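Local atomic coordinates of betaine aldehyde dehydrogenase (Staphylococcus aureus subsp. aureus COL, PDB entry 4QTO), a protein that catalyses the NAD-dependent oxidation of betaine aldehyde to glycine betaine, with a Rossmann-fold domain that probably binds the cofactor. Residues Gly257-Gly262 against Ser438-Ala443. Numbering follows the deposited sequence.
Sequences GGIETG and SIYGLA
Ile259 alone carries the first segment's side of this small apolar contact, meeting Ile439 and Tyr440. Before it come two glycines: Gly257 leaves strand 252-256 nearly fully extended (phi 169°, psi -154°), a conformation that a CB would disfavour, and Gly258 takes the N-cap position of helix 259-269, where Gly258 O accepts from Gly262 N at 2.9 Å. Ile259 CG1 lies anti to the backbone N (chi1 -172°), and with chi2 also extended Ile259 CD1 comes 4.1 Å from Ile439 CD1. The same Ile259 CD1 is 4.2 Å from Tyr440 CE1. On the other branch, Ile259 CG2 stands 3.8 Å from Tyr440 OH, so a branched aliphatic residue suits the place. Tyr440 offers a long flat group whose end nears the helix, while the longer arm of Ile439 both lays CG1 over one ring face, offset toward its rim, and reaches Ile259. Ser438 OG accepts from Tyr440 N at 2.9 Å, closing an ST turn. Gln485 touches both isoleucines. The contact joins the start of helix 259-269, in the Rossmann-type, probably cofactor-binding domain, to the loop between helix 428-436 and strand 443-447 of the seven-stranded sheet, the catalytic domain in this family.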
loop_
_atom_site.group_PDB
_atom_site.type_symbol
_atom_site.label_atom_id
_atom_site.label_comp_id
_atom_site.label_asym_id
_atom_site.label_seq_id
_atom_site.Cartn_x
_atom_site.Cartn_y
_atom_site.Cartn_z
ATOM N N GLY A 257 13.237 27.352 1.741
ATOM C CA GLY A 257 13.660 28.733 1.974
ATOM C C GLY A 257 12.515 29.713 1.920
ATOM O O GLY A 257 11.391 29.355 2.179
ATOM N N GLY A 258 12.842 30.958 1.585
ATOM C CA GLY A 258 11.821 32.024 1.592
ATOM C C GLY A 258 10.860 31.948 0.436
ATOM O O GLY A 258 11.224 31.472 -0.659
ATOM N N ILE A 259 9.668 32.459 0.660
ATOM C CA ILE A 259 8.598 32.435 -0.343
ATOM C C ILE A 259 8.967 33.130 -1.652
ATOM O O ILE A 259 8.708 32.588 -2.729
ATOM C CB ILE A 259 7.261 32.898 0.249
ATOM C CG1 ILE A 259 6.144 32.692 -0.737
ATOM C CG2 ILE A 259 7.324 34.357 0.706
ATOM C CD1 ILE A 259 4.751 32.886 -0.163
ATOM N N GLU A 260 9.558 34.315 -1.583
ATOM C CA GLU A 260 9.844 35.042 -2.850
ATOM C C GLU A 260 10.877 34.329 -3.700
ATOM O O GLU A 260 10.717 34.210 -4.928
ATOM C CB GLU A 260 10.168 36.519 -2.583
ATOM C CG GLU A 260 8.937 37.281 -2.053
ATOM C CD GLU A 260 7.684 37.185 -2.971
ATOM O OE1 GLU A 260 7.782 37.364 -4.218
ATOM O OE2 GLU A 260 6.562 36.889 -2.460
ATOM N N THR A 261 11.890 33.762 -3.057
ATOM C CA THR A 261 12.897 32.991 -3.769
ATOM C C THR A 261 12.269 31.712 -4.315
ATOM O O THR A 261 12.545 31.326 -5.459
ATOM C CB THR A 261 14.082 32.650 -2.844
ATOM O OG1 THR A 261 14.697 33.895 -2.465
ATOM C CG2 THR A 261 15.109 31.797 -3.555
ATOM N N GLY A 262 11.428 31.051 -3.517
ATOM C CA GLY A 262 10.766 29.840 -3.982
ATOM C C GLY A 262 9.919 30.063 -5.233
ATOM O O GLY A 262 9.899 29.212 -6.137
ATOM N N SER A 438 -4.959 32.852 6.281
ATOM C CA SER A 438 -3.597 33.269 5.947
ATOM C C SER A 438 -3.306 32.622 4.612
ATOM O O SER A 438 -4.072 31.767 4.132
ATOM C CB SER A 438 -2.482 32.859 6.966
ATOM O OG SER A 438 -1.924 31.593 6.730
ATOM N N ILE A 439 -2.211 33.033 4.003
ATOM C CA ILE A 439 -1.831 32.436 2.729
ATOM C C ILE A 439 -1.069 31.146 2.924
ATOM O O ILE A 439 -0.810 30.453 1.927
ATOM C CB ILE A 439 -0.943 33.392 1.885
ATOM C CG1 ILE A 439 0.403 33.677 2.578
ATOM C CG2 ILE A 439 -1.668 34.704 1.601
ATOM C CD1 ILE A 439 1.414 34.409 1.694
ATOM N N TYR A 440 -0.736 30.809 4.171
ATOM C CA TYR A 440 0.128 29.693 4.478
ATOM C C TYR A 440 -0.635 28.440 4.885
ATOM O O TYR A 440 -1.865 28.440 4.953
ATOM C CB TYR A 440 1.114 30.115 5.565
ATOM C CG TYR A 440 2.157 31.138 5.083
ATOM C CD1 TYR A 440 3.193 30.729 4.256
ATOM C CD2 TYR A 440 2.130 32.424 5.503
ATOM C CE1 TYR A 440 4.177 31.595 3.834
ATOM C CE2 TYR A 440 3.126 33.317 5.090
ATOM C CZ TYR A 440 4.129 32.891 4.255
ATOM O OH TYR A 440 5.161 33.705 3.814
ATOM N N GLY A 441 0.092 27.368 5.163
ATOM C CA GLY A 441 -0.562 26.106 5.521
ATOM C C GLY A 441 0.389 25.019 5.966
ATOM O O GLY A 441 0.205 23.848 5.600
ATOM N N LEU A 442 1.392 25.361 6.762
ATOM C CA LEU A 442 2.423 24.372 7.125
ATOM C C LEU A 442 2.128 23.499 8.332
ATOM O O LEU A 442 2.084 22.256 8.230
ATOM C CB LEU A 442 3.783 25.060 7.317
ATOM C CG LEU A 442 4.965 24.126 7.523
ATOM C CD1 LEU A 442 5.194 23.237 6.309
ATOM C CD2 LEU A 442 6.235 24.938 7.760
ATOM N N ALA A 443 1.940 24.117 9.487
ATOM C CA ALA A 443 1.721 23.361 10.732
ATOM C C ALA A 443 0.960 24.178 11.726
ATOM O O ALA A 443 0.845 25.389 11.566
ATOM C CB ALA A 443 3.071 22.972 11.326
#